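Local atomic coordinates of PEPTIDE N-myristoyltransferase (Saccharomyces cerevisiae, PDB entry 1IIC), a protein that catalyses the transfer of myristate from myristoyl-CoA to the N-terminal glycine of substrate proteins. Residues Glu234-Val239 and Glu259-Asn264; Gln254-Thr257 and His263-Ile266; Leu271-Gln276 and Lys356-Asp361; Tyr281-Pro286 and Lys341-Glu346. All blocks are in the same frame, centred on the assembly; numbering follows the deposited sequence.

Contact 1 of 4, residues Glu234-Val239 and Glu259-Asn264; sequences EDIDQV and EEFEHN
The ring of Phe261 is the flat group that residues 234-239 meet. At its edge, near the ring plane, sits the terminal methyl of Ile236, with CD1 4.3 Å from CD2 of Phe261. Val239 reaches the far end of the same ring obliquely, its CG1 lying 3.7 Å from CZ of Phe261, and the two side chains cross at about a right angle. Phe261 gets there because its CG stands anti to the backbone N (chi1 -173°), which sends the ring out from its helix toward the first turn of helix 236-247. Two further aromatic rings, Phe243 and Phe265, meet Phe261, so a large apolar residue suits this place.

Glu262 has a different part. Its chain is extended and runs across Ile236: CB and CG each lie 4.1 Å from CD1 of Ile236, while the carboxylate end itself lies beside Ile236 CG1, with OE2 of Glu262 3.8 Å from that carbon, at the partly exposed rim. Ile236 and Val239, three positions apart, fall on the same side of their helix, with Ile236 and Glu262 the closest pair of backbones, 6.7 Å between their CA atoms. Outside the apolar patch, Asp237 forms a salt bridge with Lys258. This is helix-to-helix packing within the C-terminal half of the N-myristoyltransferase fold, joining helices 236-247 and 258-265.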
loop_
_atom_site.group_PDB
_atom_site.type_symbol
_atom_site.label_atom_id
_atom_site.label_comp_id
_atom_site.label_asym_id
_atom_site.label_seq_id
_atom_site.Cartn_x
_atom_site.Cartn_y
_atom_site.Cartn_z
ATOM N N GLU A 234 -17.732 17.867 2.246
ATOM C CA GLU A 234 -18.571 18.518 1.247
ATOM C C GLU A 234 -18.164 18.104 -0.171
ATOM O O GLU A 234 -18.994 18.080 -1.075
ATOM C CB GLU A 234 -18.445 20.044 1.362
ATOM C CG GLU A 234 -18.860 20.646 2.709
ATOM C CD GLU A 234 -17.996 20.178 3.871
ATOM O OE1 GLU A 234 -16.759 20.337 3.799
ATOM O OE2 GLU A 234 -18.558 19.656 4.861
ATOM N N ASP A 235 -16.881 17.787 -0.348
ATOM C CA ASP A 235 -16.322 17.401 -1.642
ATOM C C ASP A 235 -16.544 15.946 -2.044
ATOM O O ASP A 235 -16.455 15.602 -3.222
ATOM C CB ASP A 235 -14.812 17.641 -1.640
ATOM C CG ASP A 235 -14.436 19.061 -1.282
ATOM O OD1 ASP A 235 -13.402 19.224 -0.603
ATOM O OD2 ASP A 235 -15.142 20.015 -1.683
ATOM N N ILE A 236 -16.815 15.086 -1.070
ATOM C CA ILE A 236 -16.973 13.657 -1.343
ATOM C C ILE A 236 -17.722 13.203 -2.600
ATOM O O ILE A 236 -17.177 12.407 -3.382
ATOM C CB ILE A 236 -17.563 12.924 -0.128
ATOM C CG1 ILE A 236 -16.627 13.082 1.077
ATOM C CG2 ILE A 236 -17.731 11.446 -0.450
ATOM C CD1 ILE A 236 -15.194 12.526 0.855
ATOM N N ASP A 237 -18.950 13.677 -2.816
ATOM C CA ASP A 237 -19.676 13.238 -4.002
ATOM C C ASP A 237 -18.890 13.487 -5.294
ATOM O O ASP A 237 -18.732 12.579 -6.097
ATOM C CB ASP A 237 -21.063 13.893 -4.093
ATOM C CG ASP A 237 -22.044 13.337 -3.063
ATOM O OD1 ASP A 237 -21.978 12.128 -2.745
ATOM O OD2 ASP A 237 -22.892 14.109 -2.577
ATOM N N GLN A 238 -18.392 14.706 -5.495
ATOM C CA GLN A 238 -17.621 15.011 -6.703
ATOM C C GLN A 238 -16.306 14.248 -6.802
ATOM O O GLN A 238 -16.006 13.650 -7.832
ATOM C CB GLN A 238 -17.279 16.500 -6.785
ATOM C CG GLN A 238 -18.341 17.376 -7.401
ATOM C CD GLN A 238 -17.783 18.714 -7.822
ATOM O OE1 GLN A 238 -17.083 18.823 -8.838
ATOM N NE2 GLN A 238 -18.065 19.740 -7.033
ATOM N N VAL A 239 -15.512 14.289 -5.738
ATOM C CA VAL A 239 -14.214 13.620 -5.751
ATOM C C VAL A 239 -14.359 12.139 -6.011
ATOM O O VAL A 239 -13.586 11.558 -6.766
ATOM C CB VAL A 239 -13.456 13.833 -4.416
ATOM C CG1 VAL A 239 -12.111 13.118 -4.451
ATOM C CG2 VAL A 239 -13.252 15.322 -4.180
ATOM N N GLU A 259 -18.838 5.387 1.271
ATOM C CA GLU A 259 -18.529 5.273 2.685
ATOM C C GLU A 259 -17.062 4.897 2.886
ATOM O O GLU A 259 -16.341 5.566 3.616
ATOM C CB GLU A 259 -19.447 4.230 3.321
ATOM C CG GLU A 259 -19.186 3.976 4.780
ATOM C CD GLU A 259 -20.162 2.972 5.353
ATOM O OE1 GLU A 259 -20.467 1.980 4.648
ATOM O OE2 GLU A 259 -20.615 3.169 6.502
ATOM N N GLU A 260 -16.628 3.826 2.230
ATOM C CA GLU A 260 -15.238 3.390 2.336
ATOM C C GLU A 260 -14.329 4.515 1.882
ATOM O O GLU A 260 -13.347 4.833 2.537
ATOM C CB GLU A 260 -14.993 2.159 1.462
ATOM C CG GLU A 260 -15.758 0.946 1.931
ATOM C CD GLU A 260 -15.687 -0.217 0.962
ATOM O OE1 GLU A 260 -16.087 -1.335 1.350
ATOM O OE2 GLU A 260 -15.242 -0.016 -0.185
ATOM N N PHE A 261 -14.680 5.130 0.760
ATOM C CA PHE A 261 -13.885 6.217 0.210
ATOM C C PHE A 261 -13.697 7.337 1.212
ATOM O O PHE A 261 -12.581 7.819 1.420
ATOM C CB PHE A 261 -14.539 6.782 -1.048
ATOM C CG PHE A 261 -13.693 7.803 -1.754
ATOM C CD1 PHE A 261 -12.800 7.416 -2.753
ATOM C CD2 PHE A 261 -13.743 9.143 -1.382
ATOM C CE1 PHE A 261 -11.964 8.356 -3.368
ATOM C CE2 PHE A 261 -12.911 10.086 -1.989
ATOM C CZ PHE A 261 -12.021 9.692 -2.981
ATOM N N GLU A 262 -14.788 7.760 1.837
ATOM C CA GLU A 262 -14.713 8.840 2.808
ATOM C C GLU A 262 -13.890 8.457 4.036
ATOM O O GLU A 262 -13.088 9.246 4.533
ATOM C CB GLU A 262 -16.124 9.266 3.224
ATOM C CG GLU A 262 -16.134 10.364 4.251
ATOM C CD GLU A 262 -17.481 11.055 4.350
ATOM O OE1 GLU A 262 -17.640 11.917 5.241
ATOM O OE2 GLU A 262 -18.376 10.738 3.533
ATOM N N HIS A 263 -14.083 7.245 4.534
ATOM C CA HIS A 263 -13.314 6.812 5.695
ATOM C C HIS A 263 -11.821 6.778 5.368
ATOM O O HIS A 263 -10.971 7.139 6.185
ATOM C CB HIS A 263 -13.737 5.414 6.139
ATOM C CG HIS A 263 -12.794 4.803 7.129
ATOM N ND1 HIS A 263 -12.826 5.107 8.473
ATOM C CD2 HIS A 263 -11.717 4.001 6.949
ATOM C CE1 HIS A 263 -11.806 4.522 9.080
ATOM N NE2 HIS A 263 -11.118 3.848 8.175
ATOM N N ASN A 264 -11.514 6.349 4.153
ATOM C CA ASN A 264 -10.133 6.208 3.722
ATOM C C ASN A 264 -9.398 7.505 3.400
ATOM O O ASN A 264 -8.175 7.573 3.529
ATOM C CB ASN A 264 -10.085 5.284 2.509
ATOM C CG ASN A 264 -8.787 4.522 2.414
ATOM O OD1 ASN A 264 -8.245 4.337 1.327
ATOM N ND2 ASN A 264 -8.284 4.063 3.552
#

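Contact 2 of 4, residues Gln254-Thr257 and His263-Ile266; sequences QIFT and HNFI
Phe256 and Asn264 make the tightest part of this contact. OD1 of Asn264 is wedged between two buried rings: it meets the edge of Phe256, near the ring plane, at 3.7 Å from CE2, and it stands over one face of Phe265, offset toward the rim. An amide oxygen suits the slightly positive C-H edge of Phe256, and a hydrogen bond from the hydroxyl of Tyr318 satisfies it there.

The two rings pack more loosely against each other. Their centroids are 5.9 Å apart and their planes inclined at 43°, an oblique pair that comes no nearer than 4.2 Å, from CE2 of Phe256 to CE1 of Phe265. For Phe265, CG anti to the carbonyl carbon (chi1 -62°) brings the end of the ring toward the loop. The amide carbon CD of Gln254 lies 3.8 Å above the centre of one face of Phe256.

The solvent side is formed by exposed Thr257 and the rest of partly exposed Asn264. Thr257 is the N-cap of helix 258-265: its OG1 accepts a hydrogen bond from the backbone N-H of Glu260. Phe256, at N', touches Phe261, at N4, so that a hydrophobic staple accompanies the N-cap, and Phe256 continues on to the last turn at Asn264 and Phe265.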
loop_
_atom_site.group_PDB
_atom_site.type_symbol
_atom_site.label_atom_id
_atom_site.label_comp_id
_atom_site.label_asym_id
_atom_site.label_seq_id
_atom_site.Cartn_x
_atom_site.Cartn_y
_atom_site.Cartn_z
ATOM N N GLN A 254 -9.594 -1.325 -6.428
ATOM C CA GLN A 254 -10.489 -1.609 -5.320
ATOM C C GLN A 254 -11.683 -0.737 -5.666
ATOM O O GLN A 254 -11.528 0.453 -5.937
ATOM C CB GLN A 254 -9.929 -1.155 -3.965
ATOM C CG GLN A 254 -10.777 -1.675 -2.794
ATOM C CD GLN A 254 -10.670 -0.850 -1.515
ATOM O OE1 GLN A 254 -9.588 -0.406 -1.129
ATOM N NE2 GLN A 254 -11.802 -0.662 -0.841
ATOM N N ILE A 255 -12.869 -1.328 -5.678
ATOM C CA ILE A 255 -14.074 -0.582 -5.990
ATOM C C ILE A 255 -14.679 -0.091 -4.693
ATOM O O ILE A 255 -15.432 -0.803 -4.031
ATOM C CB ILE A 255 -15.067 -1.462 -6.758
ATOM C CG1 ILE A 255 -14.435 -1.877 -8.089
ATOM C CG2 ILE A 255 -16.358 -0.707 -7.006
ATOM C CD1 ILE A 255 -15.268 -2.815 -8.919
ATOM N N PHE A 256 -14.323 1.136 -4.329
ATOM C CA PHE A 256 -14.806 1.738 -3.099
ATOM C C PHE A 256 -16.292 2.041 -3.152
ATOM O O PHE A 256 -16.894 2.085 -4.224
ATOM C CB PHE A 256 -14.088 3.062 -2.820
ATOM C CG PHE A 256 -12.606 2.938 -2.578
ATOM C CD1 PHE A 256 -11.727 2.710 -3.633
ATOM C CD2 PHE A 256 -12.084 3.133 -1.304
ATOM C CE1 PHE A 256 -10.351 2.690 -3.424
ATOM C CE2 PHE A 256 -10.713 3.113 -1.085
ATOM C CZ PHE A 256 -9.841 2.892 -2.154
ATOM N N THR A 257 -16.873 2.234 -1.976
ATOM C CA THR A 257 -18.266 2.637 -1.840
ATOM C C THR A 257 -17.993 4.047 -1.343
ATOM O O THR A 257 -16.874 4.321 -0.901
ATOM C CB THR A 257 -19.002 1.852 -0.738
ATOM O OG1 THR A 257 -18.291 1.987 0.494
ATOM C CG2 THR A 257 -19.118 0.378 -1.107
ATOM N N HIS A 263 -14.083 7.245 4.534
ATOM C CA HIS A 263 -13.314 6.812 5.695
ATOM C C HIS A 263 -11.821 6.778 5.368
ATOM O O HIS A 263 -10.971 7.139 6.185
ATOM C CB HIS A 263 -13.737 5.414 6.139
ATOM C CG HIS A 263 -12.794 4.803 7.129
ATOM N ND1 HIS A 263 -12.826 5.107 8.473
ATOM C CD2 HIS A 263 -11.717 4.001 6.949
ATOM C CE1 HIS A 263 -11.806 4.522 9.080
ATOM N NE2 HIS A 263 -11.118 3.848 8.175
ATOM N N ASN A 264 -11.514 6.349 4.153
ATOM C CA ASN A 264 -10.133 6.208 3.722
ATOM C C ASN A 264 -9.398 7.505 3.400
ATOM O O ASN A 264 -8.175 7.573 3.529
ATOM C CB ASN A 264 -10.085 5.284 2.509
ATOM C CG ASN A 264 -8.787 4.522 2.414
ATOM O OD1 ASN A 264 -8.245 4.337 1.327
ATOM N ND2 ASN A 264 -8.284 4.063 3.552
ATOM N N PHE A 265 -10.121 8.544 3.003
ATOM C CA PHE A 265 -9.442 9.773 2.636
ATOM C C PHE A 265 -9.584 10.972 3.562
ATOM O O PHE A 265 -8.836 11.941 3.443
ATOM C CB PHE A 265 -9.801 10.112 1.190
ATOM C CG PHE A 265 -9.337 9.062 0.216
ATOM C CD1 PHE A 265 -10.236 8.192 -0.381
ATOM C CD2 PHE A 265 -7.973 8.891 -0.034
ATOM C CE1 PHE A 265 -9.789 7.167 -1.207
ATOM C CE2 PHE A 265 -7.519 7.866 -0.858
ATOM C CZ PHE A 265 -8.425 7.003 -1.444
ATOM N N ILE A 266 -10.524 10.914 4.494
ATOM C CA ILE A 266 -10.659 11.996 5.457
ATOM C C ILE A 266 -10.366 11.357 6.812
ATOM O O ILE A 266 -11.184 10.632 7.362
ATOM C CB ILE A 266 -12.074 12.624 5.428
ATOM C CG1 ILE A 266 -12.308 13.256 4.052
ATOM C CG2 ILE A 266 -12.210 13.686 6.541
ATOM C CD1 ILE A 266 -13.692 13.847 3.858
#

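Contact 3 of 4, residues Leu271-Gln276 and Lys356-Asp361; sequences LPLDKQ and KNANMD
Leu273 carries the contact for residues 271-276, laying its two methyls on the end of helix 334-357. In sequence, Pro272 comes first and opens a tight turn: its carbonyl O accepts a hydrogen bond from the N of Lys275 (3.1 Å) and a weak one from the N of Gln276. Next, at the head of that turn, Leu273 has CG anti to the backbone N (chi1 179°), which extends the side chain toward the other segment. CD2 of Leu273 lies 3.7 Å from ND2 of Asn359, the two side chains crossing at about a right angle, and CD1 lies 4.4 Å from CB of Ala358. CD2 also comes to 4.5 Å from the carbonyl O of Asn357. Leu273 is itself exposed, so its methyls cover the helix end at the surface of the protein.

What they cover is a Schellman motif, which closes the helix. Asn359 has a positive phi (73°), a conformation that asparagine tolerates better than most residues, and its N returns to the O of Lys356 at 2.8 Å; the N of Met360 reaches back to Ala355 O. Buried Ala358 is small enough to let the leucine approach, whereas the amide of Asn357 turns away to give its ND2 to the carbonyl O of Ala221.

After Leu273 the chain leaves the contact, and Lys275 touches Lys84 of helix 84-91.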
loop_
_atom_site.group_PDB
_atom_site.type_symbol
_atom_site.label_atom_id
_atom_site.label_comp_id
_atom_site.label_asym_id
_atom_site.label_seq_id
_atom_site.Cartn_x
_atom_site.Cartn_y
_atom_site.Cartn_z
ATOM N N LEU A 271 -6.253 15.464 15.089
ATOM C CA LEU A 271 -4.951 14.820 15.226
ATOM C C LEU A 271 -3.823 15.805 14.947
ATOM O O LEU A 271 -3.814 16.472 13.915
ATOM C CB LEU A 271 -4.824 13.617 14.280
ATOM C CG LEU A 271 -5.661 12.377 14.624
ATOM C CD1 LEU A 271 -5.409 11.298 13.594
ATOM C CD2 LEU A 271 -5.291 11.870 16.014
ATOM N N PRO A 272 -2.852 15.911 15.867
ATOM C CA PRO A 272 -1.724 16.834 15.682
ATOM C C PRO A 272 -1.040 16.578 14.339
ATOM O O PRO A 272 -1.255 15.541 13.715
ATOM C CB PRO A 272 -0.808 16.503 16.859
ATOM C CG PRO A 272 -1.761 15.995 17.902
ATOM C CD PRO A 272 -2.695 15.128 17.105
ATOM N N LEU A 273 -0.217 17.520 13.894
ATOM C CA LEU A 273 0.470 17.360 12.625
ATOM C C LEU A 273 1.341 16.113 12.629
ATOM O O LEU A 273 1.320 15.329 11.682
ATOM C CB LEU A 273 1.343 18.580 12.319
ATOM C CG LEU A 273 2.120 18.481 11.003
ATOM C CD1 LEU A 273 1.143 18.312 9.845
ATOM C CD2 LEU A 273 2.976 19.729 10.803
ATOM N N ASP A 274 2.094 15.939 13.712
ATOM C CA ASP A 274 3.010 14.815 13.868
ATOM C C ASP A 274 2.348 13.450 14.100
ATOM O O ASP A 274 3.039 12.450 14.296
ATOM C CB ASP A 274 3.988 15.122 15.008
ATOM C CG ASP A 274 3.307 15.175 16.367
ATOM O OD1 ASP A 274 2.144 15.638 16.451
ATOM O OD2 ASP A 274 3.942 14.760 17.356
ATOM N N LYS A 275 1.020 13.404 14.076
ATOM C CA LYS A 275 0.306 12.143 14.267
ATOM C C LYS A 275 -0.671 11.845 13.125
ATOM O O LYS A 275 -1.151 10.713 12.984
ATOM C CB LYS A 275 -0.446 12.155 15.600
ATOM C CG LYS A 275 0.418 11.827 16.825
ATOM C CD LYS A 275 -0.330 12.175 18.112
ATOM C CE LYS A 275 0.391 11.682 19.357
ATOM N NZ LYS A 275 0.335 10.194 19.468
ATOM N N GLN A 276 -0.959 12.857 12.312
ATOM C CA GLN A 276 -1.874 12.708 11.181
ATOM C C GLN A 276 -1.421 11.587 10.249
ATOM O O GLN A 276 -0.246 11.500 9.904
ATOM C CB GLN A 276 -1.950 14.014 10.392
ATOM C CG GLN A 276 -3.149 14.100 9.460
ATOM C CD GLN A 276 -3.144 15.366 8.623
ATOM O OE1 GLN A 276 -2.795 16.443 9.115
ATOM N NE2 GLN A 276 -3.543 15.244 7.352
ATOM N N LYS A 356 6.743 17.458 2.368
ATOM C CA LYS A 356 7.919 17.998 3.028
ATOM C C LYS A 356 7.501 18.979 4.120
ATOM O O LYS A 356 8.055 18.954 5.222
ATOM C CB LYS A 356 8.852 18.712 2.054
ATOM C CG LYS A 356 10.043 19.307 2.799
ATOM C CD LYS A 356 11.038 19.994 1.912
ATOM C CE LYS A 356 12.161 20.560 2.776
ATOM N NZ LYS A 356 12.685 19.506 3.698
ATOM N N ASN A 357 6.527 19.837 3.811
ATOM C CA ASN A 357 6.040 20.804 4.787
ATOM C C ASN A 357 5.367 20.083 5.949
ATOM O O ASN A 357 5.211 20.650 7.028
ATOM C CB ASN A 357 5.040 21.783 4.161
ATOM C CG ASN A 357 5.668 22.675 3.119
ATOM O OD1 ASN A 357 6.896 22.772 3.016
ATOM N ND2 ASN A 357 4.827 23.341 2.336
ATOM N N ALA A 358 4.956 18.841 5.726
ATOM C CA ALA A 358 4.327 18.067 6.793
ATOM C C ALA A 358 5.410 17.295 7.544
ATOM O O ALA A 358 5.124 16.422 8.358
ATOM C CB ALA A 358 3.300 17.115 6.219
ATOM N N ASN A 359 6.662 17.635 7.257
ATOM C CA ASN A 359 7.812 17.013 7.893
ATOM C C ASN A 359 8.115 15.575 7.446
ATOM O O ASN A 359 8.629 14.770 8.222
ATOM C CB ASN A 359 7.676 17.077 9.427
ATOM C CG ASN A 359 7.576 18.513 9.951
ATOM O OD1 ASN A 359 8.405 19.372 9.622
ATOM N ND2 ASN A 359 6.559 18.774 10.775
ATOM N N MET A 360 7.784 15.247 6.202
ATOM C CA MET A 360 8.118 13.932 5.666
ATOM C C MET A 360 9.566 14.166 5.205
ATOM O O MET A 360 9.880 15.245 4.688
ATOM C CB MET A 360 7.239 13.578 4.451
ATOM C CG MET A 360 5.745 13.404 4.744
ATOM S SD MET A 360 5.421 12.096 5.938
ATOM C CE MET A 360 5.495 13.041 7.486
ATOM N N ASP A 361 10.434 13.174 5.380
ATOM C CA ASP A 361 11.841 13.314 5.004
ATOM C C ASP A 361 12.179 12.737 3.647
ATOM O O ASP A 361 13.179 13.112 3.043
ATOM C CB ASP A 361 12.728 12.668 6.069
ATOM C CG ASP A 361 12.780 13.479 7.343
ATOM O OD1 ASP A 361 12.687 12.887 8.442
ATOM O OD2 ASP A 361 12.918 14.718 7.242
#

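Contact 4 of 4, residues Tyr281-Pro286 and Lys341-Glu346; sequences YVVEQP and KTRLCE
The end of strand 278-284 and a turn of helix 334-357 keep their backbones well apart, with 11.4 Å between the CA atoms of Val283 and Arg343, the closest pair. This is a helix facing a beta-sheet, and the long side chain of Arg343 spans the gap from helix to strand. Its CG stands anti to the backbone N (chi1 -167°), and a bend at chi2 (52°) carries the guanidinium toward the strand. NH2 of Arg343 ends 3.8 Å from CG1 of Val283; the two side chains come from opposite directions, and the methyl lies oblique to the guanidinium plane. A beta-branched valine suits the buried strand position, offering a methyl to the NH2 end of the guanidinium.

On its own helix, Arg343 is steadied by Glu346, one turn on: NH1 donates to OE2 in a salt bridge of 2.8 Å, meeting that oxygen nearly along its C-O axis. Asp292, on the neighbouring strand 290-303, makes a second salt bridge with NH2, so the positive charge is probably balanced by two carboxylates. Gln285 lies just past the strand; its amide hydrogen-bonds to Thr291 through NE2, and its plane is turned 42° from the guanidinium. One water bridges the two side chains at the guanidinium edge, in its plane, accepting from NH2 of Arg343 at 2.7 Å and from NE2 of Gln285 at 3.1 Å.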
loop_
_atom_site.group_PDB
_atom_site.type_symbol
_atom_site.label_atom_id
_atom_site.label_comp_id
_atom_site.label_asym_id
_atom_site.label_seq_id
_atom_site.Cartn_x
_atom_site.Cartn_y
_atom_site.Cartn_z
ATOM N N TYR A 281 -5.889 15.939 -0.764
ATOM C CA TYR A 281 -6.072 17.263 -1.352
ATOM C C TYR A 281 -6.908 17.230 -2.613
ATOM O O TYR A 281 -7.000 16.218 -3.298
ATOM C CB TYR A 281 -4.709 17.893 -1.646
ATOM C CG TYR A 281 -3.853 17.908 -0.418
ATOM C CD1 TYR A 281 -3.183 16.757 -0.014
ATOM C CD2 TYR A 281 -3.820 19.025 0.420
ATOM C CE1 TYR A 281 -2.510 16.706 1.197
ATOM C CE2 TYR A 281 -3.147 18.983 1.642
ATOM C CZ TYR A 281 -2.497 17.810 2.021
ATOM O OH TYR A 281 -1.859 17.726 3.234
ATOM N N VAL A 282 -7.503 18.372 -2.914
ATOM C CA VAL A 282 -8.364 18.515 -4.068
ATOM C C VAL A 282 -8.070 19.853 -4.736
ATOM O O VAL A 282 -7.493 20.747 -4.123
ATOM C CB VAL A 282 -9.848 18.473 -3.615
ATOM C CG1 VAL A 282 -10.727 19.177 -4.613
ATOM C CG2 VAL A 282 -10.301 17.031 -3.435
ATOM N N VAL A 283 -8.433 19.969 -6.007
ATOM C CA VAL A 283 -8.269 21.221 -6.728
ATOM C C VAL A 283 -9.678 21.602 -7.167
ATOM O O VAL A 283 -10.353 20.828 -7.848
ATOM C CB VAL A 283 -7.365 21.085 -7.974
ATOM C CG1 VAL A 283 -7.369 22.396 -8.753
ATOM C CG2 VAL A 283 -5.934 20.740 -7.562
ATOM N N GLU A 284 -10.122 22.784 -6.751
ATOM C CA GLU A 284 -11.454 23.277 -7.092
ATOM C C GLU A 284 -11.398 24.524 -7.987
ATOM O O GLU A 284 -10.722 25.499 -7.668
ATOM C CB GLU A 284 -12.225 23.595 -5.805
ATOM C CG GLU A 284 -13.564 24.251 -6.042
ATOM C CD GLU A 284 -14.339 24.481 -4.765
ATOM O OE1 GLU A 284 -13.758 25.039 -3.806
ATOM O OE2 GLU A 284 -15.533 24.114 -4.731
ATOM N N GLN A 285 -12.112 24.482 -9.106
ATOM C CA GLN A 285 -12.146 25.603 -10.042
ATOM C C GLN A 285 -13.195 26.640 -9.624
ATOM O O GLN A 285 -14.155 26.321 -8.921
ATOM C CB GLN A 285 -12.445 25.098 -11.454
ATOM C CG GLN A 285 -11.476 24.030 -11.971
ATOM C CD GLN A 285 -10.011 24.440 -11.865
ATOM O OE1 GLN A 285 -9.670 25.616 -11.990
ATOM N NE2 GLN A 285 -9.137 23.461 -11.649
ATOM N N PRO A 286 -13.032 27.895 -10.067
ATOM C CA PRO A 286 -13.980 28.954 -9.712
ATOM C C PRO A 286 -15.461 28.598 -9.816
ATOM O O PRO A 286 -16.275 29.203 -9.133
ATOM C CB PRO A 286 -13.579 30.092 -10.644
ATOM C CG PRO A 286 -12.091 29.915 -10.738
ATOM C CD PRO A 286 -11.980 28.419 -10.961
ATOM N N LYS A 341 0.446 13.990 -18.334
ATOM C CA LYS A 341 1.780 14.111 -17.767
ATOM C C LYS A 341 2.047 15.500 -17.191
ATOM O O LYS A 341 2.624 15.634 -16.113
ATOM C CB LYS A 341 2.849 13.793 -18.813
ATOM C CG LYS A 341 4.221 13.966 -18.227
ATOM C CD LYS A 341 5.340 13.792 -19.209
ATOM C CE LYS A 341 6.661 13.859 -18.459
ATOM N NZ LYS A 341 7.810 14.137 -19.357
ATOM N N THR A 342 1.632 16.535 -17.914
ATOM C CA THR A 342 1.830 17.901 -17.452
ATOM C C THR A 342 1.055 18.166 -16.163
ATOM O O THR A 342 1.548 18.848 -15.271
ATOM C CB THR A 342 1.398 18.927 -18.519
ATOM O OG1 THR A 342 2.215 18.770 -19.679
ATOM C CG2 THR A 342 1.575 20.366 -17.993
ATOM N N ARG A 343 -0.154 17.621 -16.058
ATOM C CA ARG A 343 -0.959 17.841 -14.860
ATOM C C ARG A 343 -0.423 17.062 -13.654
ATOM O O ARG A 343 -0.317 17.598 -12.551
ATOM C CB ARG A 343 -2.416 17.462 -15.131
ATOM C CG ARG A 343 -3.383 17.928 -14.065
ATOM C CD ARG A 343 -3.208 19.422 -13.800
ATOM N NE ARG A 343 -4.279 19.971 -12.982
ATOM C CZ ARG A 343 -4.362 21.246 -12.620
ATOM N NH1 ARG A 343 -3.424 22.114 -13.001
ATOM N NH2 ARG A 343 -5.402 21.660 -11.903
ATOM N N LEU A 344 -0.074 15.800 -13.871
ATOM C CA LEU A 344 0.451 14.964 -12.796
ATOM C C LEU A 344 1.768 15.518 -12.277
ATOM O O LEU A 344 2.001 15.547 -11.073
ATOM C CB LEU A 344 0.635 13.516 -13.273
ATOM C CG LEU A 344 -0.654 12.760 -13.635
ATOM C CD1 LEU A 344 -0.320 11.301 -13.913
ATOM C CD2 LEU A 344 -1.677 12.856 -12.492
ATOM N N CYS A 345 2.635 15.952 -13.180
ATOM C CA CYS A 345 3.900 16.530 -12.748
ATOM C C CYS A 345 3.618 17.746 -11.864
ATOM O O CYS A 345 4.355 18.006 -10.916
ATOM C CB CYS A 345 4.753 16.943 -13.957
ATOM S SG CYS A 345 5.564 15.564 -14.780
ATOM N N GLU A 346 2.550 18.484 -12.172
ATOM C CA GLU A 346 2.178 19.667 -11.385
ATOM C C GLU A 346 1.631 19.261 -10.022
ATOM O O GLU A 346 2.108 19.717 -8.987
ATOM C CB GLU A 346 1.109 20.497 -12.111
ATOM C CG GLU A 346 1.563 21.169 -13.400
ATOM C CD GLU A 346 0.415 21.843 -14.163
ATOM O OE1 GLU A 346 0.703 22.536 -15.164
ATOM O OE2 GLU A 346 -0.768 21.680 -13.771
HETATM O O HOH W 1 -6.168 24.168 -11.250
#

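Contacts 1 and 2 are built on one helix, 258-265, and share His263 and Asn264; their centres are 7 Å apart, and CD1 of Ile236 meets CD1 of Ile266 at 3.6 Å. Contact 4 adjoins contact 1 through the methyls Val239 CG2 and Val282 CG2, 3.5 Å apart, although the centres are 18 Å apart. Contacts 3 and 4 both use helix 334-357, contact 3 at its C-terminal end, and contact 4 falls between the two segments of contact 3 in the sequence; their nearest atoms are about 5 Å apart. All four are structural packing within the C-terminal half of this two-part acyltransferase.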